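Long-range contacts in quinoline 2-oxidoreductase large subunit (Pseudomonas putida, PDB 1T3Q), which probably hydroxylates quinoline at carbon 2, as the molybdenum-bearing large subunit of a xanthine dehydrogenase family enzyme: residues T479-H484 with Y540-Y545; A550-G555 with Y630-L635. All blocks are in the same frame, centred on the assembly; numbering follows the deposited sequence.

Interaction 1 of 2, residues T479-H484 with Y540-Y545; sequences TPTTTH and YGFGAY. With MCN (pterin cytosine dinucleotide), chain N; SMO (dioxosulfidomolybdenum(VI) ion), chain O.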
loop_
_atom_site.group_PDB
_atom_site.type_symbol
_atom_site.label_atom_id
_atom_site.label_comp_id
_atom_site.label_asym_id
_atom_site.label_seq_id
_atom_site.Cartn_x
_atom_site.Cartn_y
_atom_site.Cartn_z
ATOM N N THR B 479 -21.211 32.825 4.068
ATOM C CA THR B 479 -21.013 31.737 3.122
ATOM C C THR B 479 -21.597 30.492 3.779
ATOM O O THR B 479 -20.877 29.552 4.119
ATOM C CB THR B 479 -19.514 31.513 2.823
ATOM O OG1 THR B 479 -18.819 31.210 4.040
ATOM C CG2 THR B 479 -18.903 32.762 2.195
ATOM N N PRO B 480 -22.927 30.476 3.967
ATOM C CA PRO B 480 -23.624 29.349 4.594
ATOM C C PRO B 480 -23.188 27.980 4.099
ATOM O O PRO B 480 -23.239 27.677 2.904
ATOM C CB PRO B 480 -25.103 29.655 4.326
ATOM C CG PRO B 480 -25.075 30.584 3.149
ATOM C CD PRO B 480 -23.891 31.452 3.432
ATOM N N THR B 481 -22.753 27.158 5.047
ATOM C CA THR B 481 -22.284 25.813 4.762
ATOM C C THR B 481 -22.299 25.012 6.058
ATOM O O THR B 481 -21.810 25.483 7.080
ATOM C CB THR B 481 -20.824 25.824 4.251
ATOM O OG1 THR B 481 -20.690 26.759 3.176
ATOM C CG2 THR B 481 -20.416 24.439 3.775
ATOM N N THR B 482 -22.873 23.816 6.022
ATOM C CA THR B 482 -22.893 22.947 7.191
ATOM C C THR B 482 -21.641 22.076 7.102
ATOM O O THR B 482 -21.363 21.488 6.061
ATOM C CB THR B 482 -24.132 22.026 7.201
ATOM O OG1 THR B 482 -25.295 22.794 7.533
ATOM C CG2 THR B 482 -23.965 20.907 8.224
ATOM N N THR B 483 -20.876 22.001 8.183
ATOM C CA THR B 483 -19.674 21.179 8.165
ATOM C C THR B 483 -19.935 19.853 8.857
ATOM O O THR B 483 -20.931 19.696 9.555
ATOM C CB THR B 483 -18.493 21.878 8.872
ATOM O OG1 THR B 483 -18.886 22.260 10.198
ATOM C CG2 THR B 483 -18.065 23.113 8.087
ATOM N N HIS B 484 -19.036 18.897 8.647
ATOM C CA HIS B 484 -19.142 17.582 9.260
ATOM C C HIS B 484 -17.706 17.117 9.468
ATOM O O HIS B 484 -16.922 17.076 8.522
ATOM C CB HIS B 484 -19.900 16.626 8.330
ATOM C CG HIS B 484 -20.297 15.334 8.975
ATOM N ND1 HIS B 484 -19.407 14.304 9.200
ATOM C CD2 HIS B 484 -21.493 14.904 9.441
ATOM C CE1 HIS B 484 -20.039 13.295 9.774
ATOM N NE2 HIS B 484 -21.306 13.634 9.931
ATOM N N TYR B 540 -15.077 11.000 8.498
ATOM C CA TYR B 540 -15.393 11.915 7.408
ATOM C C TYR B 540 -15.291 13.338 7.920
ATOM O O TYR B 540 -15.867 13.671 8.959
ATOM C CB TYR B 540 -16.815 11.651 6.896
ATOM C CG TYR B 540 -17.155 12.418 5.641
ATOM C CD1 TYR B 540 -17.482 13.771 5.690
ATOM C CD2 TYR B 540 -17.110 11.794 4.395
ATOM C CE1 TYR B 540 -17.758 14.489 4.524
ATOM C CE2 TYR B 540 -17.380 12.502 3.226
ATOM C CZ TYR B 540 -17.700 13.843 3.297
ATOM O OH TYR B 540 -17.934 14.546 2.139
ATOM N N GLY B 541 -14.564 14.183 7.200
ATOM C CA GLY B 541 -14.417 15.556 7.645
ATOM C C GLY B 541 -13.998 16.523 6.561
ATOM O O GLY B 541 -13.525 16.118 5.502
ATOM N N PHE B 542 -14.164 17.809 6.833
ATOM C CA PHE B 542 -13.815 18.844 5.872
ATOM C C PHE B 542 -12.309 19.087 5.748
ATOM O O PHE B 542 -11.866 19.782 4.837
ATOM C CB PHE B 542 -14.543 20.145 6.234
ATOM C CG PHE B 542 -15.969 20.203 5.739
ATOM C CD1 PHE B 542 -16.830 19.119 5.911
ATOM C CD2 PHE B 542 -16.448 21.340 5.091
ATOM C CE1 PHE B 542 -18.145 19.166 5.442
ATOM C CE2 PHE B 542 -17.769 21.398 4.618
ATOM C CZ PHE B 542 -18.616 20.308 4.794
ATOM N N GLY B 543 -11.525 18.520 6.661
ATOM C CA GLY B 543 -10.084 18.691 6.588
ATOM C C GLY B 543 -9.522 19.861 7.374
ATOM O O GLY B 543 -10.210 20.471 8.190
ATOM N N ALA B 544 -8.253 20.165 7.125
ATOM C CA ALA B 544 -7.573 21.260 7.804
ATOM C C ALA B 544 -7.546 22.526 6.951
ATOM O O ALA B 544 -6.999 22.541 5.845
ATOM C CB ALA B 544 -6.152 20.847 8.167
ATOM N N TYR B 545 -8.147 23.583 7.480
ATOM C CA TYR B 545 -8.209 24.877 6.813
ATOM C C TYR B 545 -8.844 25.841 7.807
ATOM O O TYR B 545 -9.364 25.415 8.833
ATOM C CB TYR B 545 -9.052 24.781 5.531
ATOM C CG TYR B 545 -10.509 24.447 5.759
ATOM C CD1 TYR B 545 -11.413 25.425 6.172
ATOM C CD2 TYR B 545 -10.977 23.145 5.588
ATOM C CE1 TYR B 545 -12.752 25.115 6.414
ATOM C CE2 TYR B 545 -12.312 22.824 5.827
ATOM C CZ TYR B 545 -13.193 23.813 6.241
ATOM O OH TYR B 545 -14.511 23.501 6.497
HETATM N N1 MCN N . -1.890 24.365 17.772
HETATM C C2 MCN N . -1.627 24.088 19.154
HETATM N N3 MCN N . -2.497 24.737 20.016
HETATM C C4 MCN N . -3.537 25.590 19.662
HETATM C C5 MCN N . -3.751 25.847 18.233
HETATM C C6 MCN N . -2.941 25.239 17.304
HETATM O O2 MCN N . -0.707 23.374 19.484
HETATM N N4 MCN N . -4.307 26.148 20.571
HETATM C "C1'" MCN N . -0.949 23.614 16.758
HETATM C C2D MCN N . -1.640 22.297 16.176
HETATM O "O2'" MCN N . -0.623 21.260 15.941
HETATM C "C3'" MCN N . -2.339 22.796 14.929
HETATM C C4D MCN N . -1.408 23.837 14.357
HETATM O O4D MCN N . -0.650 24.375 15.553
HETATM O "O3'" MCN N . -2.545 21.679 13.995
HETATM C "C5'" MCN N . -2.072 24.911 13.449
HETATM O "O5'" MCN N . -3.148 25.421 14.197
HETATM P PA MCN N . -4.650 25.455 13.710
HETATM O O1A MCN N . -5.380 24.453 14.551
HETATM O O2A MCN N . -5.015 26.929 13.734
HETATM O O3A MCN N . -4.852 25.117 12.131
HETATM P PB MCN N . -4.800 23.729 11.336
HETATM O O1B MCN N . -6.155 23.518 10.742
HETATM O O2B MCN N . -4.239 22.630 12.190
HETATM O O3B MCN N . -3.721 24.004 10.181
HETATM C C10 MCN N . -4.083 24.674 9.000
HETATM C "C9'" MCN N . -3.501 26.045 9.116
HETATM C "C8'" MCN N . -3.841 26.730 7.772
HETATM S "S8'" MCN N . -5.585 26.931 7.438
HETATM C "C7'" MCN N . -2.962 27.196 6.881
HETATM S "S7'" MCN N . -3.376 27.968 5.324
HETATM C "C6'" MCN N . -1.440 26.986 7.180
HETATM C C7 MCN N . -1.193 26.891 8.662
HETATM O "O9'" MCN N . -2.011 25.896 9.256
HETATM N "N5'" MCN N . -1.015 25.815 6.307
HETATM C C4A MCN N . 0.252 25.320 6.812
HETATM N "N8'" MCN N . 0.241 26.533 8.933
HETATM C C4B MCN N . 0.899 25.667 8.011
HETATM N "N1'" MCN N . 2.140 25.155 8.468
HETATM C "C2'" MCN N . 2.723 24.255 7.642
HETATM N "N2'" MCN N . 3.914 23.748 8.025
HETATM N "N3'" MCN N . 2.150 23.830 6.460
HETATM C "C4'" MCN N . 0.884 24.293 5.938
HETATM O "O4'" MCN N . 0.452 23.870 4.894
HETATM S S SMO O . -5.811 29.195 3.600
HETATM MO MO SMO O . -5.805 27.738 5.162
HETATM O OM2 SMO O . -7.363 28.479 5.381
HETATM O OM1 SMO O . -5.974 26.308 4.272
#
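Phe542 lays its ring against the backbone of Thr483, one part of a contact in which Phe542 and His484 bury the most surface in their respective segments. CA of Thr483 stands over one face of the ring, offset toward the rim, 3.9 Å from the ring centroid and 21° off the normal, which makes a CH-pi contact. CB of Phe542 points toward 479-484, and chi1 (-82°) sets CG beside the backbone N. The two side chains cross at about a right angle, CG2 of Thr483 lying 3.8 Å from CD2 of Phe542. Thr481 comes to the ring edge instead, its CG2 4.1 Å from CE2 of Phe542. CG2 of Thr483 also lies 3.9 Å from OH of Tyr545. The carbonyl O of His484 receives a CA-H...O contact from Gly541 CA at 3.1 Å, with 160° at the hydrogen. The rings of His484 and Tyr540 meet obliquely; Tyr610 of the second subunit packs against both. An alanine in place of Phe542 would probably open a gap over Thr483 CA and leave the methyls of Thr481 and Thr483 without the ring they pack on. CA of Tyr545 lies 3.4 Å from the dithiolene sulfur S8' of the pterin cofactor, which binds molybdenum. The chemistry is that of a ring packed on the 482-484 backbone, with Thr482 O 3.2 Å from Phe542 CZ and threonine methyls added, while His484 ND1 is buried with no partner in the model.

Interaction 2 of 2, residues A550-G555 with Y630-L635; sequences AVIGAG and YDPSDL. With MCN (pterin cytosine dinucleotide), chain N.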
loop_
_atom_site.group_PDB
_atom_site.type_symbol
_atom_site.label_atom_id
_atom_site.label_comp_id
_atom_site.label_asym_id
_atom_site.label_seq_id
_atom_site.Cartn_x
_atom_site.Cartn_y
_atom_site.Cartn_z
ATOM N N ALA B 550 -6.800 22.140 15.260
ATOM C CA ALA B 550 -6.698 21.959 16.706
ATOM C C ALA B 550 -8.078 21.920 17.357
ATOM O O ALA B 550 -8.359 21.050 18.174
ATOM C CB ALA B 550 -5.867 23.084 17.314
ATOM N N VAL B 551 -8.938 22.858 16.978
ATOM C CA VAL B 551 -10.287 22.932 17.534
ATOM C C VAL B 551 -11.162 21.753 17.137
ATOM O O VAL B 551 -11.697 21.054 17.996
ATOM C CB VAL B 551 -10.989 24.242 17.113
ATOM C CG1 VAL B 551 -12.471 24.191 17.488
ATOM C CG2 VAL B 551 -10.313 25.427 17.791
ATOM N N ILE B 552 -11.308 21.540 15.833
ATOM C CA ILE B 552 -12.121 20.447 15.320
ATOM C C ILE B 552 -11.578 19.105 15.792
ATOM O O ILE B 552 -12.342 18.198 16.128
ATOM C CB ILE B 552 -12.160 20.467 13.776
ATOM C CG1 ILE B 552 -12.829 21.758 13.293
ATOM C CG2 ILE B 552 -12.905 19.255 13.257
ATOM C CD1 ILE B 552 -14.284 21.899 13.736
ATOM N N GLY B 553 -10.255 18.982 15.813
ATOM C CA GLY B 553 -9.640 17.751 16.269
ATOM C C GLY B 553 -9.945 17.537 17.739
ATOM O O GLY B 553 -10.368 16.452 18.138
ATOM N N ALA B 554 -9.738 18.572 18.548
ATOM C CA ALA B 554 -10.006 18.470 19.980
ATOM C C ALA B 554 -11.459 18.064 20.202
ATOM O O ALA B 554 -11.749 17.131 20.955
ATOM C CB ALA B 554 -9.719 19.804 20.675
ATOM N N GLY B 555 -12.369 18.758 19.529
ATOM C CA GLY B 555 -13.783 18.463 19.678
ATOM C C GLY B 555 -14.222 17.079 19.231
ATOM O O GLY B 555 -14.918 16.387 19.980
ATOM N N TYR B 630 -18.049 16.642 15.364
ATOM C CA TYR B 630 -18.058 17.807 16.236
ATOM C C TYR B 630 -18.108 19.083 15.416
ATOM O O TYR B 630 -17.521 19.172 14.335
ATOM C CB TYR B 630 -16.824 17.803 17.150
ATOM C CG TYR B 630 -16.517 19.135 17.807
ATOM C CD1 TYR B 630 -15.655 20.045 17.199
ATOM C CD2 TYR B 630 -17.062 19.471 19.050
ATOM C CE1 TYR B 630 -15.333 21.252 17.807
ATOM C CE2 TYR B 630 -16.746 20.682 19.669
ATOM C CZ TYR B 630 -15.876 21.565 19.040
ATOM O OH TYR B 630 -15.523 22.742 19.651
ATOM N N ASP B 631 -18.817 20.071 15.947
ATOM C CA ASP B 631 -18.985 21.356 15.291
ATOM C C ASP B 631 -19.228 22.352 16.427
ATOM O O ASP B 631 -20.178 22.206 17.183
ATOM C CB ASP B 631 -20.200 21.265 14.353
ATOM C CG ASP B 631 -20.335 22.461 13.427
ATOM O OD1 ASP B 631 -19.340 23.188 13.220
ATOM O OD2 ASP B 631 -21.445 22.660 12.886
ATOM N N PRO B 632 -18.348 23.352 16.588
ATOM C CA PRO B 632 -18.569 24.313 17.674
ATOM C C PRO B 632 -19.944 24.971 17.632
ATOM O O PRO B 632 -20.503 25.198 16.561
ATOM C CB PRO B 632 -17.419 25.310 17.506
ATOM C CG PRO B 632 -16.952 25.102 16.091
ATOM C CD PRO B 632 -17.089 23.635 15.884
ATOM N N SER B 633 -20.479 25.275 18.809
ATOM C CA SER B 633 -21.802 25.879 18.927
ATOM C C SER B 633 -21.821 27.370 18.624
ATOM O O SER B 633 -22.890 27.975 18.514
ATOM C CB SER B 633 -22.343 25.641 20.336
ATOM O OG SER B 633 -21.478 26.209 21.300
ATOM N N ASP B 634 -20.643 27.964 18.472
ATOM C CA ASP B 634 -20.556 29.394 18.210
ATOM C C ASP B 634 -19.158 29.698 17.671
ATOM O O ASP B 634 -18.336 28.789 17.500
ATOM C CB ASP B 634 -20.801 30.139 19.532
ATOM C CG ASP B 634 -21.160 31.604 19.346
ATOM O OD1 ASP B 634 -21.402 32.274 20.376
ATOM O OD2 ASP B 634 -21.211 32.096 18.199
ATOM N N LEU B 635 -18.892 30.968 17.392
ATOM C CA LEU B 635 -17.583 31.362 16.903
ATOM C C LEU B 635 -16.564 31.076 17.999
ATOM O O LEU B 635 -16.902 31.068 19.179
ATOM C CB LEU B 635 -17.547 32.862 16.603
ATOM C CG LEU B 635 -18.584 33.468 15.656
ATOM C CD1 LEU B 635 -18.313 34.958 15.526
ATOM C CD2 LEU B 635 -18.511 32.791 14.298
HETATM N N1 MCN N . -1.890 24.365 17.772
HETATM C C2 MCN N . -1.627 24.088 19.154
HETATM N N3 MCN N . -2.497 24.737 20.016
HETATM C C4 MCN N . -3.537 25.590 19.662
HETATM C C5 MCN N . -3.751 25.847 18.233
HETATM C C6 MCN N . -2.941 25.239 17.304
HETATM O O2 MCN N . -0.707 23.374 19.484
HETATM N N4 MCN N . -4.307 26.148 20.571
HETATM C "C1'" MCN N . -0.949 23.614 16.758
HETATM C C2D MCN N . -1.640 22.297 16.176
HETATM O "O2'" MCN N . -0.623 21.260 15.941
HETATM C "C3'" MCN N . -2.339 22.796 14.929
HETATM C C4D MCN N . -1.408 23.837 14.357
HETATM O O4D MCN N . -0.650 24.375 15.553
HETATM O "O3'" MCN N . -2.545 21.679 13.995
HETATM C "C5'" MCN N . -2.072 24.911 13.449
HETATM O "O5'" MCN N . -3.148 25.421 14.197
HETATM P PA MCN N . -4.650 25.455 13.710
HETATM O O1A MCN N . -5.380 24.453 14.551
HETATM O O2A MCN N . -5.015 26.929 13.734
HETATM O O3A MCN N . -4.852 25.117 12.131
HETATM P PB MCN N . -4.800 23.729 11.336
HETATM O O1B MCN N . -6.155 23.518 10.742
HETATM O O2B MCN N . -4.239 22.630 12.190
HETATM O O3B MCN N . -3.721 24.004 10.181
HETATM C C10 MCN N . -4.083 24.674 9.000
HETATM C "C9'" MCN N . -3.501 26.045 9.116
HETATM C "C8'" MCN N . -3.841 26.730 7.772
HETATM S "S8'" MCN N . -5.585 26.931 7.438
HETATM C "C7'" MCN N . -2.962 27.196 6.881
HETATM S "S7'" MCN N . -3.376 27.968 5.324
HETATM C "C6'" MCN N . -1.440 26.986 7.180
HETATM C C7 MCN N . -1.193 26.891 8.662
HETATM O "O9'" MCN N . -2.011 25.896 9.256
HETATM N "N5'" MCN N . -1.015 25.815 6.307
HETATM C C4A MCN N . 0.252 25.320 6.812
HETATM N "N8'" MCN N . 0.241 26.533 8.933
HETATM C C4B MCN N . 0.899 25.667 8.011
HETATM N "N1'" MCN N . 2.140 25.155 8.468
HETATM C "C2'" MCN N . 2.723 24.255 7.642
HETATM N "N2'" MCN N . 3.914 23.748 8.025
HETATM N "N3'" MCN N . 2.150 23.830 6.460
HETATM C "C4'" MCN N . 0.884 24.293 5.938
HETATM O "O4'" MCN N . 0.452 23.870 4.894
#
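Tyr630 places its ring flat over Gly555 of helix 549-576, with CA of Gly555 above the ring centre. The evidence for a CH-pi contact is a CA-to-centroid distance of 3.3 Å only 9° off the ring normal. Even a CB on Gly555 would fall about 2.1 Å from CD1 of Tyr630, so the close approach depends on the bare glycine. The opposite face of the ring has the backbone N of Pro632 above it, offset toward the rim, and the ring thus lies between helix and loop. CB of Tyr630 points toward the helix, and chi1 (163°) sets CG anti to the backbone N, where it lies 3.4 Å from Gly555 CA. Farther along the ring, CE1 of Tyr630 lies 3.6 Å from the carbonyl O of Val551, an oxygen that also accepts the helical bond from Gly555 N. Val551 crosses the tyrosine obliquely, its CG1 4.0 Å from OH of Tyr630; that hydroxyl is hydrogen-bonded to Leu733 O. Ile552 reaches the loop through CD1, which lies 3.9 Å from CD of Pro632. Ala550 N donates to phosphate oxygen O1A of the cofactor at 2.8 Å and 163°, and Gly549 N is also bonded to the cofactor. This is a helix N-terminus turned to a phosphate, a familiar phosphate-binding arrangement, on a helix packed farther along, through Gly555, against the loop between strands 625-629 and 636-649.

How the interactions relate
Both contacts are buried, with centres about 11 Å apart, and both belong to the molybdopterin-binding part of the chain. Interaction 1 joins two loops and also borders the second subunit, whereas interaction 2 sets a loop against helix 549-576. They meet where Thr483 OG1 packs 3.2 Å from Asp631 OD1. The cofactor is shared: both reach its diphosphate, with 540-545 extending to the dithiolene and the molybdenum group and 550-555 to the cytosine side. Each includes a CH-pi contact between an aromatic ring and a backbone CA, yet interaction 1 adds threonine methyls around its phenylalanine, while interaction 2 combines a bare glycine with branched aliphatic side chains.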